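Local coordinates for protein lectin (PDB 6T0Q) that probably binds galactose-containing glycans through carbohydrate-binding modules that carry calcium ions, at residues N273-N278 with I292-S297; A232-A237 with Y242-N247; L193-S198 with A346-P351. All coordinates share one frame; numbering follows the deposited sequence. Where two conformers were deposited one is given.

Contact 1: residues N273-N278 with I292-S297; sequences NTFAIN and ILITYS. With NAG (2-acetamido-2-deoxy-beta-D-glucopyranose), chain B.
The ring of F275 lies between its own strand and the side chains of I292 and I294. I292 makes the main contact. Its CD1 sits over one face of the ring, 4.0 Å from the centroid and 18° off the normal. This is a CH-pi contact, displaced toward the CG side of the ring: CD1 lies 3.8 Å from F275 CG. The other branch of I292 works at the far end, where CG2 approaches F275 CZ at 3.9 Å. Both branches of one isoleucine therefore follow the phenyl group along its length. The I292 chain is extended at chi2 (165°), which carries CD1 forward to the ring. F275 and I292 run antiparallel past one another. I294 points back at F275 from the facing strand and touches it obliquely, with CD1 4.1 Å from F275 CE1. F275 has CG anti to its carbonyl carbon (chi1 -57°), and this sends the ring across to the other strand.

The contact is wholly apolar and buried. At the C-terminal end of 273-278, N278 carries an N-linked glycan. Its ND2 is bonded covalently to NAG C1 at 1.4 Å, and N278 begins an Asn-Ala-Thr sequon.

The arrangement belongs to the core of a beta sandwich. Strand 273-281 lies in one antiparallel sheet between 214-222 and 241-246. Strand 287-296 lies in the facing sheet between 229-239 and 301-305. V246 also packs on F275, while V234 packs on I292 and V222 on I294.

Contact 2: residues A232-A237 with Y242-N247; sequences ATVLIA and YTLYVN
This contact spans the two facing sheets of a beta sandwich. Strand 229-239 belongs to one sheet and strand 241-246 to the other. They follow each other in the chain, and the four residues between the two segments include D239 and D240, two ligands of a calcium ion. The two segments run nearly antiparallel, at 158°, with their axes 8.6 Å apart. At that spacing side chains, not backbone bonds, join them.

I236 is the main partner of Y242, and the two side chains cross at a slant. I236 CD1 lies over one face of the Y242 ring, 4.0 Å from the centroid and 23° off the normal, in a CH-pi contact. Y242 CG stands between its backbone N and carbonyl carbon (chi1 71°), and this turns a ring face to I236 CD1. Farther along, V234 and L244 meet tip to tip, with V234 CG1 3.8 Å from L244 CD2. I277 packs on I236, Y242 and L244 and so extends this apolar layer.

The buried Y242 hydroxyl is held by hydrogen bonds to D261 OD2 and Y263 OH. These bonds fix the polar end of the ring, and there I236 CG2 packs 3.4 Å from Y242 OH.

Contact 3: residues L193-S198 with A346-P351; sequences LPLRGS and AGMVIP
I350 meets L193 at a flat group, the carbonyl of the peptide that joins L193 to P194. No aromatic ring takes part here. I350 CG2 packs near the oxygen end of that peptide group, 3.8 Å from L193 O. I350 CD1 stands a little farther from the same oxygen, at 4.1 Å. The far end of the L193 side chain turns from 346-351 toward L293.

L195 carries the rest of the contact. Its CG has I350 CD1 at 4.1 Å, and the two side chains lie alongside each other, pointing opposite ways. Its CD1 reaches M348 and touches CG at 3.6 Å. These two side chains are nearly perpendicular. M348 CG is anti to the backbone N (chi1 -172°), but the chain then bends at chi2 (77°) and chi3 (68°). L195 therefore meets the CB-CG part of M348. The bent end of M348 packs on A237.

Both segments are loops laid over the outer side of strand 229-239 in the beta sandwich. Segment 193-198 leads into strand 199-202. The loop segment 346-351 is close to the C-terminus. L195 and I350 both pack on L235 of the strand beneath, so the two loops share one apolar patch.

L195 also opens a type II beta turn that ends at S198. It is closed by S198 N to L195 O at 2.8 Å. G197 is the third residue (i+2) of the turn and has a positive phi. P194 O also hydrogen-bonds T291 OG1.

In the fold
Contacts 1 and 2 are neighbours in one sandwich core, with centres about 8 Å apart. A probable hydrogen bond joins A276 O of contact 1 to Y245 N of contact 2 at 2.8 Å. Contact 3 lies on the outside of the sheet that holds 232-237 and 292-297. Its centre is about 15 Å from that of contact 2 and about 18 Å from that of contact 1. There T233 O meets L193 CD1 at 3.5 Å. Along the chain, contact 3 encloses both others. The A237 and M348 side chains each lie about 8 Å from that of calcium ligand D239. Glycans flank contact 1: one is attached to N278, and another touches L293.

Contact 1: residues N273-N278 with I292-S297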
loop_
_atom_site.group_PDB
_atom_site.type_symbol
_atom_site.label_atom_id
_atom_site.label_comp_id
_atom_site.label_asym_id
_atom_site.label_seq_id
_atom_site.Cartn_x
_atom_site.Cartn_y
_atom_site.Cartn_z
ATOM N N ASN A 273 -1.072 5.305 -4.313
ATOM C CA ASN A 273 -1.161 6.645 -4.888
ATOM C C ASN A 273 -2.051 7.534 -4.038
ATOM O O ASN A 273 -3.169 7.143 -3.690
ATOM C CB ASN A 273 -1.697 6.588 -6.325
ATOM C CG ASN A 273 -0.735 5.895 -7.256
ATOM O OD1 ASN A 273 0.235 6.495 -7.712
ATOM N ND2 ASN A 273 -0.977 4.619 -7.518
ATOM N N THR A 274 -1.563 8.739 -3.740
ATOM C CA THR A 274 -2.264 9.699 -2.894
ATOM C C THR A 274 -2.595 10.950 -3.698
ATOM O O THR A 274 -1.694 11.605 -4.236
ATOM C CB THR A 274 -1.426 10.082 -1.671
ATOM O OG1 THR A 274 -1.332 8.964 -0.779
ATOM C CG2 THR A 274 -2.088 11.254 -0.932
ATOM N N PHE A 275 -3.877 11.287 -3.762
ATOM C CA PHE A 275 -4.347 12.496 -4.416
ATOM C C PHE A 275 -4.579 13.546 -3.340
ATOM O O PHE A 275 -5.235 13.265 -2.333
ATOM C CB PHE A 275 -5.630 12.208 -5.203
ATOM C CG PHE A 275 -5.461 11.106 -6.229
ATOM C CD1 PHE A 275 -5.577 9.775 -5.865
ATOM C CD2 PHE A 275 -5.156 11.405 -7.547
ATOM C CE1 PHE A 275 -5.398 8.752 -6.804
ATOM C CE2 PHE A 275 -4.977 10.392 -8.493
ATOM C CZ PHE A 275 -5.100 9.072 -8.121
ATOM N N ALA A 276 -4.028 14.741 -3.536
ATOM C CA ALA A 276 -4.161 15.792 -2.534
ATOM C C ALA A 276 -4.572 17.095 -3.194
ATOM O O ALA A 276 -4.102 17.426 -4.286
ATOM C CB ALA A 276 -2.862 15.988 -1.744
ATOM N N ILE A 277 -5.461 17.829 -2.528
ATOM C CA ILE A 277 -6.032 19.050 -3.075
ATOM C C ILE A 277 -5.887 20.157 -2.042
ATOM O O ILE A 277 -6.239 19.971 -0.874
ATOM C CB ILE A 277 -7.519 18.875 -3.443
ATOM C CG1 ILE A 277 -7.734 17.717 -4.422
ATOM C CG2 ILE A 277 -8.074 20.166 -4.023
ATOM C CD1 ILE A 277 -9.234 17.386 -4.611
ATOM N N ASN A 278 -5.371 21.297 -2.467
ATOM C CA ASN A 278 -5.491 22.536 -1.709
ATOM C C ASN A 278 -6.532 23.391 -2.431
ATOM O O ASN A 278 -6.277 23.897 -3.527
ATOM C CB ASN A 278 -4.133 23.232 -1.595
ATOM C CG ASN A 278 -4.239 24.679 -1.109
ATOM O OD1 ASN A 278 -5.279 25.123 -0.642
ATOM N ND2 ASN A 278 -3.139 25.414 -1.216
ATOM N N ILE A 292 -12.150 10.447 -10.393
ATOM C CA ILE A 292 -10.849 9.882 -10.729
ATOM C C ILE A 292 -11.062 8.449 -11.178
ATOM O O ILE A 292 -11.697 7.665 -10.463
ATOM C CB ILE A 292 -9.879 9.911 -9.532
ATOM C CG1 ILE A 292 -9.641 11.339 -9.042
ATOM C CG2 ILE A 292 -8.555 9.213 -9.906
ATOM C CD1 ILE A 292 -8.997 11.380 -7.652
ATOM N N LEU A 293 -10.524 8.095 -12.342
ATOM C CA LEU A 293 -10.529 6.708 -12.790
ATOM C C LEU A 293 -9.096 6.214 -12.903
ATOM O O LEU A 293 -8.262 6.859 -13.548
ATOM C CB LEU A 293 -11.246 6.547 -14.136
ATOM C CG LEU A 293 -11.521 5.082 -14.495
ATOM C CD1 LEU A 293 -12.835 4.975 -15.233
ATOM C CD2 LEU A 293 -10.416 4.514 -15.354
ATOM N N ILE A 294 -8.824 5.065 -12.291
ATOM C CA ILE A 294 -7.509 4.443 -12.292
ATOM C C ILE A 294 -7.599 3.154 -13.097
ATOM O O ILE A 294 -8.531 2.366 -12.901
ATOM C CB ILE A 294 -7.040 4.169 -10.853
ATOM C CG1 ILE A 294 -6.810 5.492 -10.120
ATOM C CG2 ILE A 294 -5.799 3.324 -10.845
ATOM C CD1 ILE A 294 -6.758 5.330 -8.614
ATOM N N THR A 295 -6.647 2.938 -14.001
ATOM C CA THR A 295 -6.595 1.698 -14.766
ATOM C C THR A 295 -5.579 0.741 -14.155
ATOM O O THR A 295 -4.539 1.157 -13.636
ATOM C CB THR A 295 -6.233 1.958 -16.235
ATOM O OG1 THR A 295 -4.998 2.669 -16.301
ATOM C CG2 THR A 295 -7.316 2.800 -16.934
ATOM N N TYR A 296 -5.887 -0.549 -14.237
ATOM C CA TYR A 296 -5.020 -1.605 -13.732
ATOM C C TYR A 296 -4.532 -2.497 -14.869
ATOM O O TYR A 296 -5.182 -2.621 -15.912
ATOM C CB TYR A 296 -5.746 -2.447 -12.681
ATOM C CG TYR A 296 -5.985 -1.656 -11.417
ATOM C CD1 TYR A 296 -4.961 -1.474 -10.493
ATOM C CD2 TYR A 296 -7.218 -1.067 -11.164
ATOM C CE1 TYR A 296 -5.158 -0.740 -9.339
ATOM C CE2 TYR A 296 -7.436 -0.320 -10.003
ATOM C CZ TYR A 296 -6.397 -0.158 -9.098
ATOM O OH TYR A 296 -6.585 0.568 -7.944
ATOM N N SER A 297 -3.376 -3.142 -14.640
ATOM C CA SER A 297 -2.727 -3.924 -15.688
ATOM C C SER A 297 -3.533 -5.149 -16.098
ATOM O O SER A 297 -3.290 -5.690 -17.180
ATOM C CB SER A 297 -1.332 -4.374 -15.240
ATOM O OG SER A 297 -1.449 -5.272 -14.152
HETATM C C1 NAG B . -3.119 26.800 -0.840
HETATM C C2 NAG B . -1.772 27.243 -0.297
HETATM C C3 NAG B . -1.775 28.744 -0.075
HETATM C C4 NAG B . -2.068 29.460 -1.385
HETATM C C5 NAG B . -3.353 28.944 -2.039
HETATM C C6 NAG B . -3.455 29.373 -3.486
HETATM C C7 NAG B . -0.375 25.713 1.007
HETATM C C8 NAG B . -0.135 25.078 2.343
HETATM N N2 NAG B . -1.420 26.543 0.928
HETATM O O3 NAG B . -0.500 29.139 0.418
HETATM O O4 NAG B . -2.141 30.738 -0.886
HETATM O O5 NAG B . -3.403 27.506 -2.061
HETATM O O6 NAG B . -4.598 30.182 -3.712
HETATM O O7 NAG B . 0.343 25.479 0.035
#

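Contact 2: residues A232-A237 with Y242-N247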
loop_
_atom_site.group_PDB
_atom_site.type_symbol
_atom_site.label_atom_id
_atom_site.label_comp_id
_atom_site.label_asym_id
_atom_site.label_seq_id
_atom_site.Cartn_x
_atom_site.Cartn_y
_atom_site.Cartn_z
ATOM N N ALA A 232 -4.059 7.257 -14.369
ATOM C CA ALA A 232 -5.273 7.851 -13.829
ATOM C C ALA A 232 -5.697 9.023 -14.699
ATOM O O ALA A 232 -4.862 9.730 -15.275
ATOM C CB ALA A 232 -5.111 8.332 -12.386
ATOM N N THR A 233 -7.006 9.194 -14.806
ATOM C CA THR A 233 -7.609 10.377 -15.398
ATOM C C THR A 233 -8.383 11.087 -14.302
ATOM O O THR A 233 -9.136 10.444 -13.565
ATOM C CB THR A 233 -8.529 9.999 -16.554
ATOM O OG1 THR A 233 -7.790 9.194 -17.485
ATOM C CG2 THR A 233 -9.046 11.265 -17.267
ATOM N N VAL A 234 -8.181 12.397 -14.175
ATOM C CA VAL A 234 -8.782 13.181 -13.096
ATOM C C VAL A 234 -9.600 14.305 -13.705
ATOM O O VAL A 234 -9.112 15.033 -14.575
ATOM C CB VAL A 234 -7.717 13.756 -12.142
ATOM C CG1 VAL A 234 -8.386 14.592 -11.033
ATOM C CG2 VAL A 234 -6.871 12.645 -11.559
ATOM N N LEU A 235 -10.837 14.450 -13.243
ATOM C CA LEU A 235 -11.690 15.577 -13.585
ATOM C C LEU A 235 -11.980 16.348 -12.303
ATOM O O LEU A 235 -12.401 15.742 -11.317
ATOM C CB LEU A 235 -12.990 15.079 -14.220
ATOM C CG LEU A 235 -14.008 16.159 -14.557
ATOM C CD1 LEU A 235 -13.442 17.055 -15.637
ATOM C CD2 LEU A 235 -15.320 15.506 -14.996
ATOM N N ILE A 236 -11.754 17.665 -12.294
ATOM C CA ILE A 236 -11.849 18.417 -11.043
ATOM C C ILE A 236 -12.318 19.848 -11.295
ATOM O O ILE A 236 -11.992 20.466 -12.315
ATOM C CB ILE A 236 -10.489 18.395 -10.306
ATOM C CG1 ILE A 236 -10.544 19.150 -8.975
ATOM C CG2 ILE A 236 -9.372 18.972 -11.196
ATOM C CD1 ILE A 236 -9.290 18.848 -8.116
ATOM N N ALA A 237 -13.083 20.382 -10.339
ATOM C CA ALA A 237 -13.449 21.794 -10.317
ATOM C C ALA A 237 -13.627 22.219 -8.867
ATOM O O ALA A 237 -13.877 21.387 -7.991
ATOM C CB ALA A 237 -14.732 22.068 -11.119
ATOM N N TYR A 242 -8.391 25.604 -6.879
ATOM C CA TYR A 242 -7.752 24.415 -6.322
ATOM C C TYR A 242 -6.354 24.288 -6.900
ATOM O O TYR A 242 -6.056 24.801 -7.981
ATOM C CB TYR A 242 -8.533 23.126 -6.643
ATOM C CG TYR A 242 -8.400 22.776 -8.107
ATOM C CD1 TYR A 242 -7.353 21.987 -8.565
ATOM C CD2 TYR A 242 -9.286 23.297 -9.042
ATOM C CE1 TYR A 242 -7.197 21.712 -9.917
ATOM C CE2 TYR A 242 -9.150 23.016 -10.397
ATOM C CZ TYR A 242 -8.102 22.227 -10.824
ATOM O OH TYR A 242 -7.948 21.956 -12.163
ATOM N N THR A 243 -5.508 23.557 -6.181
ATOM C CA THR A 243 -4.292 22.987 -6.734
ATOM C C THR A 243 -4.305 21.496 -6.434
ATOM O O THR A 243 -4.615 21.089 -5.309
ATOM C CB THR A 243 -3.031 23.644 -6.156
ATOM O OG1 THR A 243 -3.042 25.040 -6.472
ATOM C CG2 THR A 243 -1.783 23.019 -6.769
ATOM N N LEU A 244 -3.968 20.692 -7.436
ATOM C CA LEU A 244 -4.063 19.242 -7.366
ATOM C C LEU A 244 -2.669 18.638 -7.397
ATOM O O LEU A 244 -1.842 19.039 -8.224
ATOM C CB LEU A 244 -4.879 18.699 -8.537
ATOM C CG LEU A 244 -4.895 17.178 -8.709
ATOM C CD1 LEU A 244 -5.686 16.522 -7.569
ATOM C CD2 LEU A 244 -5.486 16.827 -10.070
ATOM N N TYR A 245 -2.433 17.660 -6.517
ATOM C CA TYR A 245 -1.176 16.926 -6.417
ATOM C C TYR A 245 -1.440 15.426 -6.472
ATOM O O TYR A 245 -2.481 14.947 -6.010
ATOM C CB TYR A 245 -0.440 17.240 -5.097
ATOM C CG TYR A 245 -0.208 18.713 -4.846
ATOM C CD1 TYR A 245 -1.221 19.519 -4.338
ATOM C CD2 TYR A 245 1.030 19.295 -5.111
ATOM C CE1 TYR A 245 -1.014 20.867 -4.105
ATOM C CE2 TYR A 245 1.249 20.640 -4.883
ATOM C CZ TYR A 245 0.223 21.424 -4.382
ATOM O OH TYR A 245 0.434 22.765 -4.154
ATOM N N VAL A 246 -0.479 14.675 -7.016
ATOM C CA VAL A 246 -0.495 13.217 -6.939
ATOM C C VAL A 246 0.885 12.755 -6.478
ATOM O O VAL A 246 1.904 13.129 -7.071
ATOM C CB VAL A 246 -0.897 12.549 -8.274
ATOM C CG1 VAL A 246 0.104 12.826 -9.367
ATOM C CG2 VAL A 246 -1.050 11.046 -8.090
ATOM N N ASN A 247 0.912 11.983 -5.390
ATOM C CA ASN A 247 2.158 11.540 -4.758
ATOM C C ASN A 247 3.122 12.703 -4.532
ATOM O O ASN A 247 4.334 12.581 -4.715
ATOM C CB ASN A 247 2.807 10.431 -5.579
ATOM C CG ASN A 247 1.901 9.235 -5.714
ATOM O OD1 ASN A 247 1.192 8.886 -4.768
ATOM N ND2 ASN A 247 1.885 8.619 -6.900
#

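Contact 3: residues L193-S198 with A346-P351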
loop_
_atom_site.group_PDB
_atom_site.type_symbol
_atom_site.label_atom_id
_atom_site.label_comp_id
_atom_site.label_asym_id
_atom_site.label_seq_id
_atom_site.Cartn_x
_atom_site.Cartn_y
_atom_site.Cartn_z
ATOM N N LEU A 193 -15.173 12.218 -18.056
ATOM C CA LEU A 193 -15.637 11.506 -16.871
ATOM C C LEU A 193 -16.927 12.162 -16.407
ATOM O O LEU A 193 -17.136 13.358 -16.649
ATOM C CB LEU A 193 -14.615 11.553 -15.718
ATOM C CG LEU A 193 -13.322 10.755 -15.903
ATOM C CD1 LEU A 193 -12.317 11.118 -14.802
ATOM C CD2 LEU A 193 -13.630 9.258 -15.883
ATOM N N PRO A 194 -17.804 11.419 -15.734
ATOM C CA PRO A 194 -19.005 12.048 -15.170
ATOM C C PRO A 194 -18.663 12.798 -13.892
ATOM O O PRO A 194 -17.780 12.391 -13.130
ATOM C CB PRO A 194 -19.924 10.854 -14.878
ATOM C CG PRO A 194 -18.954 9.759 -14.514
ATOM C CD PRO A 194 -17.776 9.967 -15.479
ATOM N N LEU A 195 -19.351 13.921 -13.675
ATOM C CA LEU A 195 -19.430 14.492 -12.333
ATOM C C LEU A 195 -20.670 14.009 -11.595
ATOM O O LEU A 195 -20.673 13.951 -10.358
ATOM C CB LEU A 195 -19.419 16.021 -12.396
ATOM C CG LEU A 195 -18.068 16.611 -12.790
ATOM C CD1 LEU A 195 -18.172 18.119 -12.862
ATOM C CD2 LEU A 195 -16.963 16.157 -11.809
ATOM N N ARG A 196 -21.722 13.665 -12.333
ATOM C CA ARG A 196 -22.803 12.875 -11.773
ATOM C C ARG A 196 -22.222 11.656 -11.069
ATOM O O ARG A 196 -21.367 10.959 -11.622
ATOM C CB ARG A 196 -23.756 12.452 -12.893
ATOM C CG ARG A 196 -24.904 11.567 -12.439
ATOM C CD ARG A 196 -25.737 11.119 -13.642
ATOM N NE ARG A 196 -26.162 12.239 -14.478
ATOM C CZ ARG A 196 -27.397 12.732 -14.490
ATOM N NH1 ARG A 196 -28.324 12.203 -13.699
ATOM N NH2 ARG A 196 -27.704 13.756 -15.284
ATOM N N GLY A 197 -22.657 11.420 -9.832
ATOM C CA GLY A 197 -22.059 10.391 -9.001
ATOM C C GLY A 197 -20.985 10.892 -8.055
ATOM O O GLY A 197 -20.590 10.154 -7.144
ATOM N N SER A 198 -20.502 12.118 -8.236
ATOM C CA SER A 198 -19.543 12.727 -7.325
ATOM C C SER A 198 -20.235 13.789 -6.477
ATOM O O SER A 198 -21.389 14.158 -6.717
ATOM C CB SER A 198 -18.367 13.336 -8.099
ATOM O OG SER A 198 -17.733 12.347 -8.886
ATOM N N ALA A 346 -26.064 21.936 -12.580
ATOM C CA ALA A 346 -25.595 20.786 -13.346
ATOM C C ALA A 346 -24.906 21.163 -14.652
ATOM O O ALA A 346 -24.552 20.265 -15.426
ATOM C CB ALA A 346 -26.773 19.839 -13.642
ATOM N N GLY A 347 -24.714 22.458 -14.928
ATOM C CA GLY A 347 -24.202 22.916 -16.212
ATOM C C GLY A 347 -22.695 22.926 -16.406
ATOM O O GLY A 347 -22.228 23.474 -17.408
ATOM N N MET A 348 -21.914 22.343 -15.498
ATOM C CA MET A 348 -20.453 22.308 -15.638
ATOM C C MET A 348 -20.010 21.947 -17.058
ATOM O O MET A 348 -20.433 20.934 -17.621
ATOM C CB MET A 348 -19.859 21.292 -14.656
ATOM C CG MET A 348 -18.322 21.330 -14.584
ATOM S SD MET A 348 -17.726 22.740 -13.619
ATOM C CE MET A 348 -18.295 22.264 -11.970
ATOM N N VAL A 349 -19.137 22.768 -17.628
ATOM C CA VAL A 349 -18.500 22.417 -18.894
ATOM C C VAL A 349 -17.395 21.396 -18.618
ATOM O O VAL A 349 -16.420 21.692 -17.921
ATOM C CB VAL A 349 -17.937 23.659 -19.595
ATOM C CG1 VAL A 349 -17.204 23.240 -20.874
ATOM C CG2 VAL A 349 -19.062 24.668 -19.902
ATOM N N ILE A 350 -17.545 20.196 -19.169
ATOM C CA ILE A 350 -16.603 19.096 -18.962
ATOM C C ILE A 350 -15.861 18.835 -20.268
ATOM O O ILE A 350 -16.505 18.782 -21.327
ATOM C CB ILE A 350 -17.337 17.827 -18.498
ATOM C CG1 ILE A 350 -18.075 18.086 -17.173
ATOM C CG2 ILE A 350 -16.351 16.657 -18.377
ATOM C CD1 ILE A 350 -19.078 16.993 -16.787
ATOM N N PRO A 351 -14.537 18.644 -20.250
ATOM C CA PRO A 351 -13.820 18.314 -21.490
ATOM C C PRO A 351 -14.347 17.036 -22.123
ATOM O O PRO A 351 -14.746 16.096 -21.436
ATOM C CB PRO A 351 -12.365 18.147 -21.030
ATOM C CG PRO A 351 -12.275 18.948 -19.754
ATOM C CD PRO A 351 -13.623 18.747 -19.098
#